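Local coordinates for CELL division protein FTSZ (Haloferax volcanii, PDB 4B46) that binds and hydrolyses GTP as a tubulin-like cytoskeletal protein that controls cell shape, being essential for the rod-shaped cells required for efficient swimming, at residues 12-17 with 178-183; 105-110 with 151-156; 170-175 with 187-192. One frame throughout, in Å; residues are numbered along the deposited sequence.

Interaction 1: 12-17 with 178-183. With GDP (guanosine-5'-diphosphate), chain B.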
loop_
_atom_site.group_PDB
_atom_site.type_symbol
_atom_site.label_atom_id
_atom_site.label_comp_id
_atom_site.label_asym_id
_atom_site.label_seq_id
_atom_site.Cartn_x
_atom_site.Cartn_y
_atom_site.Cartn_z
ATOM N N GLY A 12 -1.412 7.405 -7.244
ATOM C CA GLY A 12 -0.469 7.415 -6.140
ATOM C C GLY A 12 -0.519 8.727 -5.387
ATOM O O GLY A 12 -0.487 8.746 -4.157
ATOM N N GLY A 13 -0.613 9.827 -6.131
ATOM C CA GLY A 13 -0.706 11.150 -5.549
ATOM C C GLY A 13 -1.939 11.331 -4.682
ATOM O O GLY A 13 -1.854 11.858 -3.565
ATOM N N LYS A 14 -3.090 10.901 -5.193
ATOM C CA LYS A 14 -4.352 11.055 -4.472
ATOM C C LYS A 14 -4.380 10.183 -3.213
ATOM O O LYS A 14 -4.921 10.572 -2.175
ATOM C CB LYS A 14 -5.545 10.730 -5.384
ATOM C CG LYS A 14 -5.767 11.765 -6.490
ATOM C CD LYS A 14 -6.716 11.255 -7.561
ATOM C CE LYS A 14 -8.097 10.970 -7.005
ATOM N NZ LYS A 14 -9.011 10.416 -8.057
ATOM N N VAL A 15 -3.796 9.001 -3.306
ATOM C CA VAL A 15 -3.764 8.097 -2.161
ATOM C C VAL A 15 -2.862 8.640 -1.050
ATOM O O VAL A 15 -3.256 8.655 0.121
ATOM C CB VAL A 15 -3.373 6.669 -2.592
ATOM C CG1 VAL A 15 -3.091 5.770 -1.361
ATOM C CG2 VAL A 15 -4.494 6.081 -3.467
ATOM N N VAL A 16 -1.672 9.112 -1.418
ATOM C CA VAL A 16 -0.767 9.718 -0.443
ATOM C C VAL A 16 -1.383 10.967 0.182
ATOM O O VAL A 16 -1.287 11.173 1.397
ATOM C CB VAL A 16 0.619 10.020 -1.037
ATOM C CG1 VAL A 16 1.484 10.829 -0.033
ATOM C CG2 VAL A 16 1.317 8.719 -1.391
ATOM N N ASP A 17 -2.043 11.776 -0.645
ATOM C CA ASP A 17 -2.755 12.963 -0.173
ATOM C C ASP A 17 -3.778 12.574 0.906
ATOM O O ASP A 17 -3.879 13.222 1.952
ATOM C CB ASP A 17 -3.466 13.647 -1.348
ATOM C CG ASP A 17 -3.553 15.167 -1.200
ATOM O OD1 ASP A 17 -2.615 15.783 -0.651
ATOM O OD2 ASP A 17 -4.557 15.751 -1.667
ATOM N N SER A 178 -19.972 6.809 -10.442
ATOM C CA SER A 178 -19.065 7.396 -11.405
ATOM C C SER A 178 -17.660 6.863 -11.140
ATOM O O SER A 178 -17.380 6.324 -10.062
ATOM C CB SER A 178 -19.073 8.913 -11.268
ATOM O OG SER A 178 -18.358 9.315 -10.109
ATOM N N VAL A 179 -16.783 7.014 -12.125
ATOM C CA VAL A 179 -15.396 6.591 -11.988
ATOM C C VAL A 179 -14.728 7.269 -10.801
ATOM O O VAL A 179 -14.126 6.603 -9.950
ATOM C CB VAL A 179 -14.581 6.914 -13.257
ATOM C CG1 VAL A 179 -13.085 6.845 -12.965
ATOM C CG2 VAL A 179 -14.959 5.984 -14.397
ATOM N N GLN A 180 -14.851 8.592 -10.747
ATOM C CA GLN A 180 -14.168 9.377 -9.733
ATOM C C GLN A 180 -14.780 9.167 -8.351
ATOM O O GLN A 180 -14.061 9.122 -7.351
ATOM C CB GLN A 180 -14.186 10.859 -10.108
ATOM C CG GLN A 180 -13.225 11.701 -9.266
ATOM C CD GLN A 180 -11.809 11.126 -9.259
ATOM O OE1 GLN A 180 -11.240 10.886 -8.192
ATOM N NE2 GLN A 180 -11.239 10.894 -10.450
ATOM N N GLY A 181 -16.104 9.023 -8.307
ATOM C CA GLY A 181 -16.810 8.754 -7.065
ATOM C C GLY A 181 -16.382 7.418 -6.497
ATOM O O GLY A 181 -16.239 7.263 -5.283
ATOM N N GLY A 182 -16.164 6.455 -7.387
ATOM C CA GLY A 182 -15.688 5.143 -7.003
ATOM C C GLY A 182 -14.299 5.219 -6.397
ATOM O O GLY A 182 -14.030 4.585 -5.376
ATOM N N TYR A 183 -13.417 5.999 -7.025
ATOM C CA TYR A 183 -12.047 6.150 -6.534
ATOM C C TYR A 183 -11.995 6.804 -5.155
ATOM O O TYR A 183 -11.166 6.431 -4.327
ATOM C CB TYR A 183 -11.167 6.924 -7.528
ATOM C CG TYR A 183 -10.789 6.134 -8.766
ATOM C CD1 TYR A 183 -10.521 4.774 -8.689
ATOM C CD2 TYR A 183 -10.705 6.747 -10.013
ATOM C CE1 TYR A 183 -10.173 4.045 -9.814
ATOM C CE2 TYR A 183 -10.352 6.026 -11.143
ATOM C CZ TYR A 183 -10.095 4.672 -11.033
ATOM O OH TYR A 183 -9.754 3.939 -12.146
HETATM P PB GDP B . -0.606 7.812 -14.248
HETATM O O1B GDP B . -0.173 7.858 -15.685
HETATM O O2B GDP B . -0.726 9.190 -13.638
HETATM O O3B GDP B . 0.376 6.956 -13.491
HETATM O O3A GDP B . -2.043 7.112 -14.298
HETATM P PA GDP B . -3.133 7.203 -13.132
HETATM O O1A GDP B . -2.505 7.208 -11.779
HETATM O O2A GDP B . -4.034 8.383 -13.368
HETATM O "O5'" GDP B . -3.960 5.843 -13.403
HETATM C "C5'" GDP B . -3.256 4.605 -13.276
HETATM C "C4'" GDP B . -4.199 3.545 -12.737
HETATM O "O4'" GDP B . -4.539 3.840 -11.393
HETATM C "C3'" GDP B . -5.539 3.558 -13.447
HETATM O "O3'" GDP B . -5.449 2.689 -14.568
HETATM C "C2'" GDP B . -6.525 3.061 -12.401
HETATM O "O2'" GDP B . -6.490 1.635 -12.317
HETATM C "C1'" GDP B . -5.913 3.497 -11.105
HETATM N N9 GDP B . -6.421 4.738 -10.505
HETATM C C8 GDP B . -6.484 5.960 -11.072
HETATM N N7 GDP B . -6.928 6.876 -10.169
HETATM C C5 GDP B . -7.115 6.226 -8.994
HETATM C C6 GDP B . -7.544 6.578 -7.623
HETATM O O6 GDP B . -7.862 7.757 -7.314
HETATM N N1 GDP B . -7.594 5.588 -6.723
HETATM C C2 GDP B . -7.271 4.313 -7.005
HETATM N N2 GDP B . -7.367 3.383 -6.027
HETATM N N3 GDP B . -6.860 3.918 -8.231
HETATM C C4 GDP B . -6.766 4.821 -9.230
HETATM O O HOH W 1 -8.295 9.375 -10.452
#

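Interaction 2: 105-110 with 151-156. With GDP (guanosine-5'-diphosphate), chain B.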
loop_
_atom_site.group_PDB
_atom_site.type_symbol
_atom_site.label_atom_id
_atom_site.label_comp_id
_atom_site.label_asym_id
_atom_site.label_seq_id
_atom_site.Cartn_x
_atom_site.Cartn_y
_atom_site.Cartn_z
ATOM N N SER A 105 1.555 3.799 -6.087
ATOM C CA SER A 105 1.264 4.021 -7.496
ATOM C C SER A 105 0.217 3.078 -8.066
ATOM O O SER A 105 0.135 1.913 -7.679
ATOM C CB SER A 105 2.539 3.842 -8.304
ATOM O OG SER A 105 2.288 4.129 -9.656
ATOM N N GLY A 106 -0.571 3.591 -9.003
ATOM C CA GLY A 106 -1.422 2.745 -9.822
ATOM C C GLY A 106 -0.524 2.094 -10.851
ATOM O O GLY A 106 0.422 2.717 -11.334
ATOM N N LEU A 107 -0.780 0.833 -11.177
ATOM C CA LEU A 107 0.111 0.147 -12.108
ATOM C C LEU A 107 -0.414 0.157 -13.547
ATOM O O LEU A 107 0.304 -0.199 -14.474
ATOM C CB LEU A 107 0.397 -1.284 -11.639
ATOM C CG LEU A 107 1.022 -1.380 -10.243
ATOM C CD1 LEU A 107 1.526 -2.778 -10.015
ATOM C CD2 LEU A 107 2.156 -0.377 -10.071
ATOM N N GLY A 108 -1.655 0.590 -13.726
ATOM C CA GLY A 108 -2.311 0.489 -15.024
ATOM C C GLY A 108 -2.035 1.624 -15.999
ATOM O O GLY A 108 -2.368 1.502 -17.183
ATOM N N GLY A 109 -1.429 2.711 -15.516
ATOM C CA GLY A 109 -1.228 3.907 -16.328
ATOM C C GLY A 109 0.166 4.059 -16.918
ATOM O O GLY A 109 0.780 3.085 -17.329
ATOM N N GLY A 110 0.670 5.290 -16.976
ATOM C CA GLY A 110 1.964 5.539 -17.583
ATOM C C GLY A 110 3.031 6.101 -16.651
ATOM O O GLY A 110 4.150 5.599 -16.602
ATOM N N ALA A 151 0.590 -5.519 -15.710
ATOM C CA ALA A 151 1.355 -6.754 -15.795
ATOM C C ALA A 151 2.853 -6.450 -15.921
ATOM O O ALA A 151 3.667 -6.990 -15.176
ATOM C CB ALA A 151 0.872 -7.586 -16.986
ATOM N N ARG A 152 3.211 -5.584 -16.867
ATOM C CA ARG A 152 4.612 -5.188 -17.049
ATOM C C ARG A 152 5.186 -4.426 -15.866
ATOM O O ARG A 152 6.321 -4.665 -15.461
ATOM C CB ARG A 152 4.773 -4.356 -18.311
ATOM C CG ARG A 152 4.545 -5.151 -19.558
ATOM C CD ARG A 152 4.717 -4.272 -20.772
ATOM N NE ARG A 152 4.740 -5.040 -22.004
ATOM C CZ ARG A 152 4.274 -4.587 -23.162
ATOM N NH1 ARG A 152 3.737 -3.375 -23.234
ATOM N NH2 ARG A 152 4.339 -5.346 -24.238
ATOM N N SER A 153 4.401 -3.512 -15.311
ATOM C CA SER A 153 4.834 -2.728 -14.159
ATOM C C SER A 153 5.032 -3.624 -12.929
ATOM O O SER A 153 6.031 -3.498 -12.198
ATOM C CB SER A 153 3.807 -1.632 -13.859
ATOM O OG SER A 153 4.210 -0.811 -12.771
ATOM N N PHE A 154 4.083 -4.527 -12.709
ATOM C CA PHE A 154 4.166 -5.450 -11.578
ATOM C C PHE A 154 5.471 -6.252 -11.593
ATOM O O PHE A 154 6.139 -6.373 -10.570
ATOM C CB PHE A 154 2.962 -6.406 -11.528
ATOM C CG PHE A 154 3.131 -7.516 -10.515
ATOM C CD1 PHE A 154 2.791 -7.317 -9.190
ATOM C CD2 PHE A 154 3.674 -8.740 -10.888
ATOM C CE1 PHE A 154 2.976 -8.329 -8.243
ATOM C CE2 PHE A 154 3.860 -9.755 -9.949
ATOM C CZ PHE A 154 3.514 -9.543 -8.628
ATOM N N GLN A 155 5.824 -6.797 -12.757
ATOM C CA GLN A 155 7.029 -7.613 -12.895
ATOM C C GLN A 155 8.257 -6.854 -12.408
ATOM O O GLN A 155 9.096 -7.411 -11.708
ATOM C CB GLN A 155 7.254 -8.023 -14.354
ATOM C CG GLN A 155 6.138 -8.838 -14.973
ATOM C CD GLN A 155 6.143 -10.282 -14.519
ATOM O OE1 GLN A 155 5.237 -10.727 -13.816
ATOM N NE2 GLN A 155 7.166 -11.026 -14.925
ATOM N N THR A 156 8.348 -5.581 -12.778
ATOM C CA THR A 156 9.527 -4.782 -12.445
ATOM C C THR A 156 9.457 -4.276 -11.016
ATOM O O THR A 156 10.435 -4.359 -10.269
ATOM C CB THR A 156 9.673 -3.572 -13.390
ATOM O OG1 THR A 156 9.586 -4.021 -14.741
ATOM C CG2 THR A 156 11.026 -2.881 -13.180
HETATM P PB GDP B . -0.606 7.812 -14.248
HETATM O O1B GDP B . -0.173 7.858 -15.685
HETATM O O2B GDP B . -0.726 9.190 -13.638
HETATM O O3B GDP B . 0.376 6.956 -13.491
HETATM O O3A GDP B . -2.043 7.112 -14.298
HETATM P PA GDP B . -3.133 7.203 -13.132
HETATM O O1A GDP B . -2.505 7.208 -11.779
HETATM O O2A GDP B . -4.034 8.383 -13.368
HETATM O "O5'" GDP B . -3.960 5.843 -13.403
HETATM C "C5'" GDP B . -3.256 4.605 -13.276
HETATM C "C4'" GDP B . -4.199 3.545 -12.737
HETATM O "O4'" GDP B . -4.539 3.840 -11.393
HETATM C "C3'" GDP B . -5.539 3.558 -13.447
HETATM O "O3'" GDP B . -5.449 2.689 -14.568
HETATM C "C2'" GDP B . -6.525 3.061 -12.401
HETATM O "O2'" GDP B . -6.490 1.635 -12.317
HETATM C "C1'" GDP B . -5.913 3.497 -11.105
HETATM N N9 GDP B . -6.421 4.738 -10.505
HETATM C C8 GDP B . -6.484 5.960 -11.072
HETATM N N7 GDP B . -6.928 6.876 -10.169
HETATM C C5 GDP B . -7.115 6.226 -8.994
HETATM C C6 GDP B . -7.544 6.578 -7.623
HETATM O O6 GDP B . -7.862 7.757 -7.314
HETATM N N1 GDP B . -7.594 5.588 -6.723
HETATM C C2 GDP B . -7.271 4.313 -7.005
HETATM N N2 GDP B . -7.367 3.383 -6.027
HETATM N N3 GDP B . -6.860 3.918 -8.231
HETATM C C4 GDP B . -6.766 4.821 -9.230
#

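Interaction 3: 170-175 with 187-192. With GDP (guanosine-5'-diphosphate), chain B.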
loop_
_atom_site.group_PDB
_atom_site.type_symbol
_atom_site.label_atom_id
_atom_site.label_comp_id
_atom_site.label_asym_id
_atom_site.label_seq_id
_atom_site.Cartn_x
_atom_site.Cartn_y
_atom_site.Cartn_z
ATOM N N ASP A 170 -9.802 -4.086 -9.030
ATOM C CA ASP A 170 -10.801 -4.959 -9.648
ATOM C C ASP A 170 -11.660 -5.691 -8.602
ATOM O O ASP A 170 -12.818 -6.025 -8.860
ATOM C CB ASP A 170 -10.147 -5.963 -10.599
ATOM C CG ASP A 170 -11.164 -6.702 -11.445
ATOM O OD1 ASP A 170 -11.983 -6.033 -12.109
ATOM O OD2 ASP A 170 -11.151 -7.952 -11.451
ATOM N N ALA A 171 -11.099 -5.921 -7.422
ATOM C CA ALA A 171 -11.829 -6.613 -6.359
ATOM C C ALA A 171 -12.690 -5.645 -5.560
ATOM O O ALA A 171 -13.517 -6.062 -4.758
ATOM C CB ALA A 171 -10.854 -7.332 -5.424
ATOM N N TRP A 172 -12.475 -4.350 -5.762
ATOM C CA TRP A 172 -13.146 -3.342 -4.954
ATOM C C TRP A 172 -13.977 -2.367 -5.799
ATOM O O TRP A 172 -14.281 -1.257 -5.361
ATOM C CB TRP A 172 -12.119 -2.579 -4.120
ATOM C CG TRP A 172 -11.436 -3.461 -3.097
ATOM C CD1 TRP A 172 -10.372 -4.279 -3.303
ATOM C CD2 TRP A 172 -11.800 -3.609 -1.720
ATOM N NE1 TRP A 172 -10.047 -4.934 -2.136
ATOM C CE2 TRP A 172 -10.902 -4.530 -1.146
ATOM C CE3 TRP A 172 -12.798 -3.051 -0.916
ATOM C CZ2 TRP A 172 -10.972 -4.912 0.195
ATOM C CZ3 TRP A 172 -12.865 -3.423 0.412
ATOM C CH2 TRP A 172 -11.956 -4.343 0.957
ATOM N N ARG A 173 -14.342 -2.781 -7.006
ATOM C CA ARG A 173 -15.097 -1.898 -7.895
ATOM C C ARG A 173 -16.433 -1.467 -7.296
ATOM O O ARG A 173 -17.088 -2.227 -6.583
ATOM C CB ARG A 173 -15.295 -2.547 -9.268
ATOM C CG ARG A 173 -14.071 -2.443 -10.152
ATOM C CD ARG A 173 -13.819 -3.711 -10.939
ATOM N NE ARG A 173 -14.816 -3.952 -11.966
ATOM C CZ ARG A 173 -15.408 -5.123 -12.170
ATOM N NH1 ARG A 173 -15.108 -6.167 -11.404
ATOM N NH2 ARG A 173 -16.303 -5.246 -13.139
ATOM N N LYS A 174 -16.814 -0.225 -7.568
ATOM C CA LYS A 174 -18.074 0.312 -7.074
ATOM C C LYS A 174 -18.971 0.556 -8.292
ATOM O O LYS A 174 -18.733 1.468 -9.084
ATOM C CB LYS A 174 -17.819 1.590 -6.270
ATOM C CG LYS A 174 -16.492 1.548 -5.495
ATOM C CD LYS A 174 -16.637 1.951 -4.030
ATOM C CE LYS A 174 -16.714 0.751 -3.077
ATOM N NZ LYS A 174 -15.407 0.026 -2.842
ATOM N N THR A 175 -19.989 -0.282 -8.446
ATOM C CA THR A 175 -20.716 -0.377 -9.712
ATOM C C THR A 175 -21.591 0.818 -10.096
ATOM O O THR A 175 -21.404 1.408 -11.163
ATOM C CB THR A 175 -21.540 -1.679 -9.792
ATOM O OG1 THR A 175 -20.647 -2.793 -9.905
ATOM C CG2 THR A 175 -22.472 -1.657 -11.001
ATOM N N ASN A 187 -10.218 4.901 -2.275
ATOM C CA ASN A 187 -9.079 5.501 -1.578
ATOM C C ASN A 187 -9.268 5.548 -0.058
ATOM O O ASN A 187 -8.301 5.429 0.682
ATOM C CB ASN A 187 -8.761 6.900 -2.126
ATOM C CG ASN A 187 -8.293 6.866 -3.572
ATOM O OD1 ASN A 187 -7.976 5.805 -4.106
ATOM N ND2 ASN A 187 -8.230 8.035 -4.207
ATOM N N GLU A 188 -10.508 5.724 0.395
ATOM C CA GLU A 188 -10.828 5.644 1.824
ATOM C C GLU A 188 -10.571 4.242 2.361
ATOM O O GLU A 188 -10.015 4.071 3.443
ATOM C CB GLU A 188 -12.295 5.993 2.066
ATOM C CG GLU A 188 -12.619 7.469 2.006
ATOM C CD GLU A 188 -12.435 8.161 3.347
ATOM O OE1 GLU A 188 -11.859 7.542 4.269
ATOM O OE2 GLU A 188 -12.868 9.327 3.477
ATOM N N GLU A 189 -10.991 3.243 1.592
ATOM C CA GLU A 189 -10.782 1.844 1.956
ATOM C C GLU A 189 -9.296 1.508 2.030
ATOM O O GLU A 189 -8.850 0.784 2.925
ATOM C CB GLU A 189 -11.503 0.926 0.961
ATOM C CG GLU A 189 -13.033 1.079 1.030
ATOM C CD GLU A 189 -13.766 0.343 -0.074
ATOM O OE1 GLU A 189 -13.348 0.419 -1.246
ATOM O OE2 GLU A 189 -14.774 -0.316 0.235
ATOM N N ILE A 190 -8.529 2.039 1.085
ATOM C CA ILE A 190 -7.093 1.809 1.059
ATOM C C ILE A 190 -6.450 2.392 2.314
ATOM O O ILE A 190 -5.717 1.709 3.034
ATOM C CB ILE A 190 -6.459 2.438 -0.200
ATOM C CG1 ILE A 190 -6.869 1.647 -1.455
ATOM C CG2 ILE A 190 -4.952 2.536 -0.050
ATOM C CD1 ILE A 190 -6.428 2.287 -2.782
ATOM N N VAL A 191 -6.757 3.652 2.596
ATOM C CA VAL A 191 -6.121 4.341 3.709
ATOM C C VAL A 191 -6.545 3.792 5.090
ATOM O O VAL A 191 -5.733 3.727 6.002
ATOM C CB VAL A 191 -6.344 5.868 3.596
ATOM C CG1 VAL A 191 -5.782 6.559 4.771
ATOM C CG2 VAL A 191 -5.666 6.408 2.330
ATOM N N ASN A 192 -7.804 3.385 5.239
ATOM C CA ASN A 192 -8.260 2.816 6.508
ATOM C C ASN A 192 -7.535 1.524 6.845
ATOM O O ASN A 192 -7.279 1.225 8.003
ATOM C CB ASN A 192 -9.767 2.548 6.480
ATOM C CG ASN A 192 -10.586 3.811 6.645
ATOM O OD1 ASN A 192 -10.155 4.763 7.293
ATOM N ND2 ASN A 192 -11.783 3.824 6.062
HETATM P PB GDP B . -0.606 7.812 -14.248
HETATM O O1B GDP B . -0.173 7.858 -15.685
HETATM O O2B GDP B . -0.726 9.190 -13.638
HETATM O O3B GDP B . 0.376 6.956 -13.491
HETATM O O3A GDP B . -2.043 7.112 -14.298
HETATM P PA GDP B . -3.133 7.203 -13.132
HETATM O O1A GDP B . -2.505 7.208 -11.779
HETATM O O2A GDP B . -4.034 8.383 -13.368
HETATM O "O5'" GDP B . -3.960 5.843 -13.403
HETATM C "C5'" GDP B . -3.256 4.605 -13.276
HETATM C "C4'" GDP B . -4.199 3.545 -12.737
HETATM O "O4'" GDP B . -4.539 3.840 -11.393
HETATM C "C3'" GDP B . -5.539 3.558 -13.447
HETATM O "O3'" GDP B . -5.449 2.689 -14.568
HETATM C "C2'" GDP B . -6.525 3.061 -12.401
HETATM O "O2'" GDP B . -6.490 1.635 -12.317
HETATM C "C1'" GDP B . -5.913 3.497 -11.105
HETATM N N9 GDP B . -6.421 4.738 -10.505
HETATM C C8 GDP B . -6.484 5.960 -11.072
HETATM N N7 GDP B . -6.928 6.876 -10.169
HETATM C C5 GDP B . -7.115 6.226 -8.994
HETATM C C6 GDP B . -7.544 6.578 -7.623
HETATM O O6 GDP B . -7.862 7.757 -7.314
HETATM N N1 GDP B . -7.594 5.588 -6.723
HETATM C C2 GDP B . -7.271 4.313 -7.005
HETATM N N2 GDP B . -7.367 3.383 -6.027
HETATM N N3 GDP B . -6.860 3.918 -8.231
HETATM C C4 GDP B . -6.766 4.821 -9.230
#

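Interaction 1: 12-17 with 178-183
Lys-14 and Tyr-183 meet at the guanine of GDP, a small surface contact in which both side chains also touch the base. Stacking comes first. Tyr-183 lays one ring face against the base, with GDP C5 over the ring centre and 3.5 Å above its plane, and the phenol runs on to the ribose, its OH 3.4 Å from GDP C2'. With CG anti to the carbonyl carbon (chi1 -73°), the ring swings to the base side of its helix.

The polar contacts gather around GDP O6. Lys-14, bent at chi3 (62°), brings NZ to GDP O6 at 3.0 Å in a hydrogen bond, and also within 4.1 Å of Tyr-183 CB. Gln-180 approaches the ammonium from the opposite direction, but the two groups are modelled too close together, which leaves the exact place of NZ less sure. A water receives a hydrogen bond from Lys-14 NZ at 2.7 Å and a weak one from Gln-180 NE2.

Ser-178 N-caps the second helix, its OG accepting from Gly-181 N at 2.9 Å. Helix 9-26, whose glycine-rich first turns belong to the nucleotide-binding end of the Rossmann-like GTPase domain, thus faces the start of helix 179-198 across the base, while Val-15 packs on Val-104 of strand 100-106 and on Ile-190 further along helix 179-198.

Interaction 2: 105-110 with 151-156
Leu-107 reaches from the end of a strand to Ser-153 and Phe-154 on a helix, and its two methyl groups divide the work between them. CG stands anti to the carbonyl carbon and beside the backbone N (chi1 -58°), and the near-trans second torsion (chi2 -168°) spreads the two methyls over adjacent residues of the partner helix. CD2 comes to 3.4 Å from Ser-153 OG, a van der Waals approach of a methyl group to a hydroxyl oxygen. CD1 lies over the backbone of Phe-154, 4.1 Å from its CA, and touches its CB as well.

The serine oxygen has its polar partner elsewhere. Ser-153 OG is set anti to the backbone N, and from there it is hydrogen-bonded to Ser-113 O, so this buried hydroxyl is satisfied while its flank rests on the leucine. Phe-154 has its CG anti to the backbone N too (chi1 170°), which sends the ring away from Leu-107 and onto Ile-355 of helix 353-366; only the root of the side chain serves this contact.

Beyond the leucine the chain turns through glycines alongside GDP. A side chain at Gly-106, Gly-108 or Gly-109 would run into the sugar or the diphosphate, and Gly-110 N gives a hydrogen bond to GDP O1B (3.0 Å, 158°). The glycines from Gly-108 on open the GGGTGSG tubulin signature motif of the tubulin/FtsZ family. Strand 100-106, bonded to strand 131-137 through Ser-105, leads through Leu-107, which packs on helix 144-160, into the phosphate-binding glycines, and that helix is backed in turn by helix 353-366.

Interaction 3: 170-175 with 187-192
A salt bridge between Lys-174 and Glu-189 ties the loop that follows strand 163-168 of the Rossmann-like GTPase domain to helix 179-198, the long helix that carries Asn-187 to the nucleotide. Lys-174 NZ donates to Glu-189 OE1 at 2.6 Å, meeting the oxygen on its syn side, 25° out of the carboxylate plane. Bends at chi2, chi3 and chi4 curl the lysine back over its own loop, where NZ also bonds to Trp-172 O at 3.0 Å. An alanine in place of this lysine is likely to leave the Glu-189 carboxylate without this counter-charge and Trp-172 O without its donor, freeing the loop to shift against the helix.

Trp-172 meets the same carboxylate obliquely, the two planes 78° apart, with CE3 at 3.5 Å from Glu-189 OE1. Its indole is fixed from elsewhere: NE1 is hydrogen-bonded to Leu-283 O, and the ring stacks with Phe-167.

Two residues before Glu-189, Asn-187 binds the guanine through both ends of its amide. Its ND2 donates to GDP O6, while OD1 accepts from GDP N1 at 2.7 Å (161°) and, more weakly, from GDP N2.

Overall arrangement
The three contacts illustrate how one nucleotide can be shared by separate contacts of a fold: interactions 1 and 3 both meet the guanine, interaction 2 the ribose and diphosphate. Interaction 2 is the buried one, apolar across its interface, with backbone amide chemistry reserved for the phosphate end. Interaction 1 lies at the surface and works through the base, by ring stacking and a charged side chain. Interaction 3, partly buried, rests on an ion pair beside an indole and reaches GDP only through other residues of its helix, Asn-187 and Ile-190. Interactions 1 and 3 share helix 179-198 and touch where Val-15 packs on those two residues. Interaction 2, centred about 17 Å from interaction 1 and 18 Å from interaction 3, touches neither.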